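Local coordinates for protein pyruvate kinase 1 (Trypanosoma brucei brucei, PDB 4HYV) that catalyses the final step of glycolysis, in which the phosphoryl group of phosphoenolpyruvate passes to ADP, giving pyruvate and ATP, at residues 239-244 with 263-268; 86-91 with 211-216; 297-302 with 326-331. All coordinates share one frame; numbering follows the deposited sequence.

All three contacts gather at the C-terminal end of the closed eight-stranded parallel barrel and follow one another along the chain in the order 2, 1, 3. Contact 2 joins the loops after strands 80-84 and 208-211, contact 1 the end of strand 235-240 and the loop after it with helix 263-269, which follows strand 258-262, and contact 3 the loop after strand 293-296 with strand 327-330. The centres of contacts 1 and 2 are about 10 Å apart and those of 1 and 3 about 15 Å, and contact 1 touches both others. Contacts 2 and 3, about 19 Å apart between centres, do not meet. Phosphoenolpyruvate touches contacts 1 and 3, so neighbouring strand ends together build one active site.

Contact 1: 239-244 with 263-268; sequences KIENHQ and RGDLGV. With MG (magnesium ion), chain C; PEP (phosphoenolpyruvate), chain E.
Glu241 and Asp265 meet through a shared magnesium ion, in a buried contact at the C-terminal mouth of the barrel, where the end of strand 235-240 faces the start of helix 263-269. The two side chains run side by side in the same direction, their carboxylate planes turned 70° apart, and each gives one oxygen to the metal: Glu241 OE1 at 2.1 Å from magnesium and Asp265 OD1 at 1.9 Å. These two oxygens are only 3.1 Å from each other, a closeness that the cation they share probably makes tolerable. Glu241 holds CG between its backbone N and carbonyl carbon (chi1 44°) and runs extended from there, which carries the carboxylate to the metal. Its other oxygen, OE2, takes the Phe213 backbone N-H and a proton from the water that is also a magnesium ligand. Asp265 OD2 is held by Asn179.

Phosphoenolpyruvate completes the coordination with O1 and O2P and, at a longer 2.6 Å from magnesium, O2. Its carboxylate also lies over the first turn of the helix, where Gly264 N reaches O2' at 2.7 Å and Asp265 N reaches O1 at 2.8 Å, the latter almost straight at 175°. From the strand side, Lys239 NZ donates to the bridging O2 at 3.0 Å and forms a salt bridge with Asp84. One residue further along the helix, Leu266 packs against the backbone of 240-242, its CA approaching Glu241 O at 3.5 Å in a CH...O contact. A carboxylate pair holding a divalent metal against the substrate, beside a helix start that grips the substrate carboxylate, is the hallmark of the pyruvate kinase active site.

Contact 2: 86-91 with 211-216; sequences KGPEIR and ASFIRT
Phe213 meets Pro88 from a left-handed backbone conformation: it occupies the third position of a type II beta turn running from Ala211 to Ile214, with a positive phi of 61° uncommon for a residue bearing a side chain. Pro88 faces it from a turn of its own, the centre of an inverse gamma turn closed by Glu89 N and Gly87 O at 2.6 Å. The two side chains slide past each other in opposite directions, and the proline tip does the touching, with Pro88 CG 3.4 Å from Phe213 CB and 3.7 Å from Phe213 CD2. Because Phe213 CG is anti to its own carbonyl carbon (chi1 -60°), the ring reaches out along the 86-91 loop. There Lys86 O comes up to the ring edge, 4.1 Å from Phe213 CE2, while Glu89 CG meets the same carbon obliquely. Glu89 crosses the ring at about a right angle, and its carboxylate continues past it into a salt-bridge network. Glu89 OE2 receives Arg91 NE at 2.9 Å, from above the carboxylate plane, together with weaker approaches from Arg91 NH1 and Lys86 NZ, so three N-H donors converge on one oxygen.

Deeper in, Ser212 CB rests 3.8 Å from Lys86 O, and its hydroxyl is hydrogen-bonded to Thr85 O and receives Lys239 NZ. The loop 86-91 thus leaves strand 80-84, passes helix 192-203, whose Asp194 accepts from Gly87 N, and runs on toward the mixed sheet inserted in the barrel; the turn at 211-214 links the adjacent strand 208-211 to helix 217-227.

Contact 3: 297-302 with 326-331; sequences TQMLES and DCVMLS. With PEP (phosphoenolpyruvate), chain E.
The phosphoenolpyruvate site brings Thr297 and Ser331 together through water at the ends of two neighbouring barrel strands. Thr297 OG1 and Ser331 OG are 4.4 Å apart, and one water fills the gap, donating to Thr297 OG1 and to O3P of the substrate while bonding Ser331 OG at 2.6 Å. A second water sits between Ser331 OG and Thr297 N, the latter bond being weak. Thr297 places OG1 anti to its carbonyl carbon (chi1 -61°), directing it at the ligand, where it donates to PEP O2' at 2.6 Å. Thr297 thereby adds a side-chain donor to the carboxylate oxygen held by the helix start of 263-269. Met329 approaches from the strand: its CE stands 3.6 Å from PEP C3, putting an apolar methyl against the methylene carbon that becomes the methyl group of pyruvate.

In this TIM barrel, strands 293-296 and 327-330 are the seventh and eighth, and successive side chains of the eighth face opposite ways. Met329 faces the barrel interior, touching Val25, Ile294 and Ala296, whereas Val328 and Leu330 face the surrounding helices. On that outer side Met299 crosses Val328 at about a right angle, its sulfur 3.8 Å from Val328 CB, and the chain bends at chi3 (78°) to lay CE beside Val328 CG1. Met299 CG also passes Met329 O at 3.8 Å. A third water accepts from Met299 N and lies 2.8 Å from Met329 O, one of several acceptors within its reach. Further out, Leu300 CB rests 4.2 Å from Leu330 CD2, and the two leucines meet helix 340-356 through Val343 and Val344. Next to them, Glu333 accepts from both Leu300 N and Ser331 N, tying the loop to the start of helix 332-335.

Contact 1: 239-244 with 263-268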
loop_
_atom_site.group_PDB
_atom_site.type_symbol
_atom_site.label_atom_id
_atom_site.label_comp_id
_atom_site.label_asym_id
_atom_site.label_seq_id
_atom_site.Cartn_x
_atom_site.Cartn_y
_atom_site.Cartn_z
ATOM N N LYS A 239 -29.782 -9.250 -18.419
ATOM C CA LYS A 239 -29.049 -8.491 -19.415
ATOM C C LYS A 239 -29.269 -6.996 -19.148
ATOM O O LYS A 239 -30.408 -6.549 -19.026
ATOM C CB LYS A 239 -29.525 -8.869 -20.814
ATOM C CG LYS A 239 -29.135 -10.276 -21.225
ATOM C CD LYS A 239 -29.966 -10.759 -22.409
ATOM C CE LYS A 239 -29.788 -9.859 -23.632
ATOM N NZ LYS A 239 -30.463 -10.475 -24.827
ATOM N N ILE A 240 -28.179 -6.248 -18.945
ATOM C CA ILE A 240 -28.288 -4.796 -18.722
ATOM C C ILE A 240 -28.077 -4.092 -20.045
ATOM O O ILE A 240 -27.030 -4.250 -20.689
ATOM C CB ILE A 240 -27.217 -4.304 -17.747
ATOM C CG1 ILE A 240 -27.300 -5.103 -16.451
ATOM C CG2 ILE A 240 -27.367 -2.813 -17.510
ATOM C CD1 ILE A 240 -28.624 -4.943 -15.731
ATOM N N GLU A 241 -29.143 -3.498 -20.545
ATOM C CA GLU A 241 -29.124 -2.922 -21.854
ATOM C C GLU A 241 -30.040 -1.729 -21.966
ATOM O O GLU A 241 -30.288 -1.241 -23.061
ATOM C CB GLU A 241 -29.411 -3.967 -22.952
ATOM C CG GLU A 241 -30.543 -4.928 -22.660
ATOM C CD GLU A 241 -30.700 -5.967 -23.751
ATOM O OE1 GLU A 241 -30.103 -5.795 -24.855
ATOM O OE2 GLU A 241 -31.446 -6.951 -23.523
ATOM N N ASN A 242 -30.340 -1.118 -20.829
ATOM C CA ASN A 242 -30.869 0.231 -20.855
ATOM C C ASN A 242 -30.509 1.047 -19.635
ATOM O O ASN A 242 -29.851 0.571 -18.686
ATOM C CB ASN A 242 -32.389 0.212 -21.029
ATOM C CG ASN A 242 -33.056 -0.701 -20.037
ATOM O OD1 ASN A 242 -32.626 -0.792 -18.891
ATOM N ND2 ASN A 242 -33.983 -1.507 -20.512
ATOM N N HIS A 243 -30.916 2.299 -19.691
ATOM C CA HIS A 243 -30.562 3.291 -18.711
ATOM C C HIS A 243 -30.985 2.873 -17.294
ATOM O O HIS A 243 -30.227 3.025 -16.334
ATOM C CB HIS A 243 -31.221 4.607 -19.119
ATOM C CG HIS A 243 -31.117 5.671 -18.090
ATOM N ND1 HIS A 243 -30.006 6.427 -17.945
ATOM C CD2 HIS A 243 -31.967 6.009 -17.036
ATOM C CE1 HIS A 243 -30.157 7.240 -16.883
ATOM N NE2 HIS A 243 -31.359 6.988 -16.329
ATOM N N GLN A 244 -32.211 2.389 -17.162
ATOM C CA GLN A 244 -32.742 1.949 -15.891
ATOM C C GLN A 244 -32.001 0.739 -15.343
ATOM O O GLN A 244 -31.839 0.602 -14.116
ATOM C CB GLN A 244 -34.197 1.568 -16.070
ATOM C CG GLN A 244 -35.171 2.537 -15.488
ATOM C CD GLN A 244 -36.554 1.933 -15.388
ATOM O OE1 GLN A 244 -37.183 1.652 -16.406
ATOM N NE2 GLN A 244 -36.997 1.640 -14.158
ATOM N N ARG A 263 -24.071 -5.037 -24.636
ATOM C CA ARG A 263 -23.549 -3.755 -25.072
ATOM C C ARG A 263 -24.270 -3.245 -26.332
ATOM O O ARG A 263 -24.250 -2.067 -26.612
ATOM C CB ARG A 263 -22.023 -3.832 -25.292
ATOM C CG ARG A 263 -21.211 -3.996 -23.978
ATOM C CD ARG A 263 -19.715 -3.884 -24.241
ATOM N NE ARG A 263 -19.288 -4.735 -25.355
ATOM C CZ ARG A 263 -18.039 -4.797 -25.794
ATOM N NH1 ARG A 263 -17.091 -4.123 -25.159
ATOM N NH2 ARG A 263 -17.727 -5.536 -26.869
ATOM N N GLY A 264 -24.911 -4.156 -27.074
ATOM C CA GLY A 264 -25.576 -3.811 -28.330
ATOM C C GLY A 264 -26.749 -2.853 -28.104
ATOM O O GLY A 264 -26.656 -1.665 -28.424
ATOM N N ASP A 265 -27.804 -3.325 -27.440
ATOM C CA ASP A 265 -28.854 -2.400 -27.016
ATOM C C ASP A 265 -28.381 -1.293 -26.075
ATOM O O ASP A 265 -28.786 -0.126 -26.216
ATOM C CB ASP A 265 -30.074 -3.141 -26.454
ATOM C CG ASP A 265 -30.885 -3.817 -27.553
ATOM O OD1 ASP A 265 -30.716 -5.049 -27.749
ATOM O OD2 ASP A 265 -31.513 -3.085 -28.347
ATOM N N LEU A 266 -27.493 -1.628 -25.143
ATOM C CA LEU A 266 -27.032 -0.601 -24.194
ATOM C C LEU A 266 -26.478 0.623 -24.921
ATOM O O LEU A 266 -26.660 1.756 -24.480
ATOM C CB LEU A 266 -25.995 -1.180 -23.241
ATOM C CG LEU A 266 -25.503 -0.283 -22.107
ATOM C CD1 LEU A 266 -26.707 0.098 -21.238
ATOM C CD2 LEU A 266 -24.444 -1.033 -21.282
ATOM N N GLY A 267 -25.703 0.385 -25.976
ATOM C CA GLY A 267 -24.980 1.478 -26.658
ATOM C C GLY A 267 -25.852 2.262 -27.649
ATOM O O GLY A 267 -25.386 3.181 -28.295
ATOM N N VAL A 268 -27.134 1.914 -27.711
ATOM C CA VAL A 268 -28.134 2.721 -28.371
ATOM C C VAL A 268 -28.997 3.406 -27.320
ATOM O O VAL A 268 -29.312 4.562 -27.463
ATOM C CB VAL A 268 -29.062 1.872 -29.284
ATOM C CG1 VAL A 268 -30.139 2.759 -29.884
ATOM C CG2 VAL A 268 -28.264 1.191 -30.395
HETATM MG MG MG C . -30.197 -6.608 -26.797
HETATM C C1 PEP E . -27.204 -6.948 -26.698
HETATM O O1 PEP E . -28.104 -6.095 -26.968
HETATM O "O2'" PEP E . -26.010 -6.583 -26.532
HETATM C C2 PEP E . -27.551 -8.426 -26.658
HETATM C C3 PEP E . -26.534 -9.439 -26.084
HETATM O O2 PEP E . -28.855 -8.788 -26.773
HETATM P P PEP E . -29.597 -8.957 -28.283
HETATM O O1P PEP E . -30.324 -10.314 -28.032
HETATM O O2P PEP E . -30.113 -7.624 -28.644
HETATM O O3P PEP E . -28.473 -9.376 -29.303
HETATM O O HOH W 1 -31.650 -7.777 -25.974
#

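Contact 2: 86-91 with 211-216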
loop_
_atom_site.group_PDB
_atom_site.type_symbol
_atom_site.label_atom_id
_atom_site.label_comp_id
_atom_site.label_asym_id
_atom_site.label_seq_id
_atom_site.Cartn_x
_atom_site.Cartn_y
_atom_site.Cartn_z
ATOM N N LYS A 86 -36.392 -12.948 -26.286
ATOM C CA LYS A 86 -36.778 -11.784 -27.055
ATOM C C LYS A 86 -37.010 -10.575 -26.159
ATOM O O LYS A 86 -36.403 -9.517 -26.369
ATOM C CB LYS A 86 -38.046 -12.099 -27.893
ATOM C CG LYS A 86 -38.595 -10.918 -28.687
ATOM C CD LYS A 86 -39.936 -11.307 -29.328
ATOM C CE LYS A 86 -40.604 -10.132 -30.061
ATOM N NZ LYS A 86 -39.767 -9.589 -31.183
ATOM N N GLY A 87 -37.903 -10.716 -25.175
ATOM C CA GLY A 87 -38.230 -9.606 -24.280
ATOM C C GLY A 87 -38.971 -8.468 -24.981
ATOM O O GLY A 87 -39.452 -8.617 -26.102
ATOM N N PRO A 88 -39.054 -7.313 -24.322
ATOM C CA PRO A 88 -39.699 -6.117 -24.854
ATOM C C PRO A 88 -39.012 -5.522 -26.090
ATOM O O PRO A 88 -38.772 -4.313 -26.139
ATOM C CB PRO A 88 -39.586 -5.127 -23.696
ATOM C CG PRO A 88 -38.460 -5.627 -22.866
ATOM C CD PRO A 88 -38.562 -7.114 -22.951
ATOM N N GLU A 89 -38.717 -6.347 -27.082
ATOM C CA GLU A 89 -38.097 -5.851 -28.330
ATOM C C GLU A 89 -39.091 -5.025 -29.156
ATOM O O GLU A 89 -40.288 -5.278 -29.124
ATOM C CB GLU A 89 -37.635 -7.020 -29.178
ATOM C CG GLU A 89 -36.157 -7.244 -29.199
ATOM C CD GLU A 89 -35.800 -8.466 -30.006
ATOM O OE1 GLU A 89 -34.848 -9.185 -29.629
ATOM O OE2 GLU A 89 -36.535 -8.759 -30.966
ATOM N N ILE A 90 -38.582 -4.085 -29.944
ATOM C CA ILE A 90 -39.421 -3.372 -30.904
ATOM C C ILE A 90 -38.777 -3.406 -32.287
ATOM O O ILE A 90 -37.579 -3.161 -32.420
ATOM C CB ILE A 90 -39.648 -1.893 -30.493
ATOM C CG1 ILE A 90 -40.184 -1.803 -29.065
ATOM C CG2 ILE A 90 -40.577 -1.198 -31.493
ATOM C CD1 ILE A 90 -40.396 -0.394 -28.568
ATOM N N ARG A 91 -39.583 -3.683 -33.312
ATOM C CA ARG A 91 -39.074 -3.871 -34.681
ATOM C C ARG A 91 -39.973 -3.205 -35.739
ATOM O O ARG A 91 -41.175 -3.007 -35.523
ATOM C CB ARG A 91 -38.904 -5.364 -34.988
ATOM C CG ARG A 91 -37.769 -6.023 -34.205
ATOM C CD ARG A 91 -37.484 -7.442 -34.686
ATOM N NE ARG A 91 -36.531 -8.139 -33.820
ATOM C CZ ARG A 91 -35.202 -8.073 -33.947
ATOM N NH1 ARG A 91 -34.416 -8.748 -33.111
ATOM N NH2 ARG A 91 -34.657 -7.361 -34.927
ATOM N N ALA A 211 -31.918 -12.894 -19.695
ATOM C CA ALA A 211 -33.214 -12.198 -19.672
ATOM C C ALA A 211 -33.051 -10.785 -20.224
ATOM O O ALA A 211 -32.374 -9.958 -19.631
ATOM C CB ALA A 211 -33.778 -12.157 -18.252
ATOM N N SER A 212 -33.623 -10.539 -21.400
ATOM C CA SER A 212 -33.397 -9.293 -22.077
ATOM C C SER A 212 -34.074 -8.115 -21.354
ATOM O O SER A 212 -35.158 -8.262 -20.749
ATOM C CB SER A 212 -33.850 -9.387 -23.530
ATOM O OG SER A 212 -33.177 -10.431 -24.210
ATOM N N PHE A 213 -33.417 -6.955 -21.404
ATOM C CA PHE A 213 -34.017 -5.678 -20.968
ATOM C C PHE A 213 -34.436 -5.618 -19.516
ATOM O O PHE A 213 -35.320 -4.846 -19.157
ATOM C CB PHE A 213 -35.180 -5.257 -21.884
ATOM C CG PHE A 213 -34.767 -5.051 -23.324
ATOM C CD1 PHE A 213 -34.023 -3.933 -23.696
ATOM C CD2 PHE A 213 -35.053 -6.036 -24.308
ATOM C CE1 PHE A 213 -33.560 -3.783 -25.012
ATOM C CE2 PHE A 213 -34.607 -5.874 -25.624
ATOM C CZ PHE A 213 -33.850 -4.753 -25.971
ATOM N N ILE A 214 -33.764 -6.363 -18.651
ATOM C CA ILE A 214 -34.113 -6.287 -17.238
ATOM C C ILE A 214 -33.883 -4.869 -16.711
ATOM O O ILE A 214 -32.830 -4.272 -16.947
ATOM C CB ILE A 214 -33.320 -7.290 -16.398
ATOM C CG1 ILE A 214 -33.782 -8.722 -16.702
ATOM C CG2 ILE A 214 -33.475 -6.958 -14.931
ATOM C CD1 ILE A 214 -35.245 -8.980 -16.379
ATOM N N ARG A 215 -34.883 -4.317 -16.035
ATOM C CA ARG A 215 -34.825 -2.921 -15.583
ATOM C C ARG A 215 -34.843 -2.804 -14.068
ATOM O O ARG A 215 -34.399 -1.789 -13.519
ATOM C CB ARG A 215 -35.979 -2.119 -16.173
ATOM C CG ARG A 215 -35.753 -1.714 -17.617
ATOM C CD ARG A 215 -36.751 -0.655 -18.079
ATOM N NE ARG A 215 -38.040 -1.241 -18.407
ATOM C CZ ARG A 215 -39.222 -0.697 -18.094
ATOM N NH1 ARG A 215 -39.283 0.466 -17.451
ATOM N NH2 ARG A 215 -40.350 -1.316 -18.428
ATOM N N THR A 216 -35.401 -3.816 -13.391
ATOM C CA THR A 216 -35.600 -3.758 -11.922
ATOM C C THR A 216 -35.461 -5.165 -11.324
ATOM O O THR A 216 -35.617 -6.159 -12.030
ATOM C CB THR A 216 -37.039 -3.290 -11.580
ATOM O OG1 THR A 216 -37.954 -4.253 -12.120
ATOM C CG2 THR A 216 -37.331 -1.883 -12.193
#

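Contact 3: 297-302 with 326-331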
loop_
_atom_site.group_PDB
_atom_site.type_symbol
_atom_site.label_atom_id
_atom_site.label_comp_id
_atom_site.label_asym_id
_atom_site.label_seq_id
_atom_site.Cartn_x
_atom_site.Cartn_y
_atom_site.Cartn_z
ATOM N N THR A 297 -21.222 -8.620 -27.278
ATOM C CA THR A 297 -21.749 -7.947 -28.469
ATOM C C THR A 297 -20.683 -7.140 -29.228
ATOM O O THR A 297 -20.006 -6.287 -28.653
ATOM C CB THR A 297 -22.995 -7.078 -28.207
ATOM O OG1 THR A 297 -24.090 -7.899 -27.703
ATOM C CG2 THR A 297 -23.418 -6.374 -29.526
ATOM N N GLN A 298 -20.497 -7.501 -30.492
ATOM C CA GLN A 298 -19.515 -6.873 -31.371
ATOM C C GLN A 298 -18.057 -6.986 -30.906
ATOM O O GLN A 298 -17.214 -6.201 -31.324
ATOM C CB GLN A 298 -19.873 -5.413 -31.639
ATOM C CG GLN A 298 -21.167 -5.222 -32.425
ATOM C CD GLN A 298 -21.367 -3.772 -32.829
ATOM O OE1 GLN A 298 -21.005 -2.833 -32.085
ATOM N NE2 GLN A 298 -21.791 -3.574 -34.066
ATOM N N MET A 299 -17.738 -8.004 -30.120
ATOM C CA MET A 299 -16.347 -8.175 -29.659
ATOM C C MET A 299 -15.360 -8.488 -30.771
ATOM O O MET A 299 -14.230 -8.031 -30.745
ATOM C CB MET A 299 -16.274 -9.210 -28.540
ATOM C CG MET A 299 -17.250 -8.888 -27.407
ATOM S SD MET A 299 -16.798 -9.613 -25.832
ATOM C CE MET A 299 -15.507 -8.494 -25.284
ATOM N N LEU A 300 -15.785 -9.306 -31.730
ATOM C CA LEU A 300 -14.936 -9.706 -32.854
ATOM C C LEU A 300 -15.729 -9.520 -34.157
ATOM O O LEU A 300 -15.679 -10.357 -35.065
ATOM C CB LEU A 300 -14.442 -11.172 -32.696
ATOM C CG LEU A 300 -13.467 -11.468 -31.538
ATOM C CD1 LEU A 300 -13.029 -12.931 -31.480
ATOM C CD2 LEU A 300 -12.235 -10.581 -31.625
ATOM N N GLU A 301 -16.491 -8.433 -34.209
ATOM C CA GLU A 301 -17.556 -8.275 -35.159
ATOM C C GLU A 301 -17.080 -8.519 -36.589
ATOM O O GLU A 301 -17.682 -9.312 -37.329
ATOM C CB GLU A 301 -18.129 -6.869 -35.055
ATOM C CG GLU A 301 -19.195 -6.560 -36.107
ATOM C CD GLU A 301 -20.563 -7.055 -35.691
ATOM O OE1 GLU A 301 -21.574 -6.512 -36.195
ATOM O OE2 GLU A 301 -20.628 -7.950 -34.815
ATOM N N SER A 302 -15.998 -7.845 -36.980
ATOM C CA SER A 302 -15.494 -7.956 -38.352
ATOM C C SER A 302 -15.234 -9.402 -38.800
ATOM O O SER A 302 -15.187 -9.664 -39.996
ATOM C CB SER A 302 -14.231 -7.097 -38.559
ATOM O OG SER A 302 -13.089 -7.732 -38.021
ATOM N N ASP A 326 -16.026 -12.923 -16.248
ATOM C CA ASP A 326 -15.928 -14.379 -16.330
ATOM C C ASP A 326 -15.920 -14.845 -17.817
ATOM O O ASP A 326 -15.043 -15.599 -18.234
ATOM C CB ASP A 326 -17.100 -15.026 -15.574
ATOM C CG ASP A 326 -17.048 -14.748 -14.067
ATOM O OD1 ASP A 326 -17.494 -13.634 -13.657
ATOM O OD2 ASP A 326 -16.583 -15.641 -13.292
ATOM N N CYS A 327 -16.843 -14.298 -18.604
ATOM C CA CYS A 327 -17.112 -14.780 -19.938
ATOM C C CYS A 327 -17.065 -13.660 -20.929
ATOM O O CYS A 327 -17.521 -12.546 -20.647
ATOM C CB CYS A 327 -18.510 -15.414 -20.013
ATOM S SG CYS A 327 -18.793 -16.716 -18.779
ATOM N N VAL A 328 -16.749 -14.022 -22.167
ATOM C CA VAL A 328 -16.972 -13.154 -23.266
ATOM C C VAL A 328 -17.845 -13.865 -24.269
ATOM O O VAL A 328 -17.925 -15.070 -24.262
ATOM C CB VAL A 328 -15.635 -12.726 -23.899
ATOM C CG1 VAL A 328 -14.938 -11.728 -22.975
ATOM C CG2 VAL A 328 -14.737 -13.947 -24.148
ATOM N N MET A 329 -18.603 -13.097 -25.042
ATOM C CA MET A 329 -19.642 -13.659 -25.881
ATOM C C MET A 329 -19.489 -13.338 -27.389
ATOM O O MET A 329 -18.948 -12.301 -27.768
ATOM C CB MET A 329 -21.000 -13.198 -25.399
ATOM C CG MET A 329 -22.152 -13.883 -26.115
ATOM S SD MET A 329 -23.681 -13.626 -25.211
ATOM C CE MET A 329 -24.480 -12.413 -26.270
ATOM N N LEU A 330 -20.029 -14.218 -28.219
ATOM C CA LEU A 330 -20.081 -14.021 -29.668
ATOM C C LEU A 330 -21.521 -14.125 -30.105
ATOM O O LEU A 330 -22.268 -15.003 -29.616
ATOM C CB LEU A 330 -19.269 -15.093 -30.384
ATOM C CG LEU A 330 -17.784 -14.980 -30.105
ATOM C CD1 LEU A 330 -17.042 -16.265 -30.424
ATOM C CD2 LEU A 330 -17.217 -13.786 -30.848
ATOM N N SER A 331 -21.927 -13.245 -31.018
ATOM C CA SER A 331 -23.292 -13.266 -31.517
ATOM C C SER A 331 -23.345 -13.639 -32.999
ATOM O O SER A 331 -23.216 -14.809 -33.339
ATOM C CB SER A 331 -23.997 -11.941 -31.229
ATOM O OG SER A 331 -24.190 -11.778 -29.815
HETATM C C1 PEP E . -27.204 -6.948 -26.698
HETATM O O1 PEP E . -28.104 -6.095 -26.968
HETATM O "O2'" PEP E . -26.010 -6.583 -26.532
HETATM C C2 PEP E . -27.551 -8.426 -26.658
HETATM C C3 PEP E . -26.534 -9.439 -26.084
HETATM O O2 PEP E . -28.855 -8.788 -26.773
HETATM P P PEP E . -29.597 -8.957 -28.283
HETATM O O1P PEP E . -30.324 -10.314 -28.032
HETATM O O2P PEP E . -30.113 -7.624 -28.644
HETATM O O3P PEP E . -28.473 -9.376 -29.303
HETATM O O HOH W 2 -21.707 -11.354 -28.358
HETATM O O HOH W 3 -25.568 -9.600 -29.511
HETATM O O HOH W 4 -19.485 -10.387 -29.786
#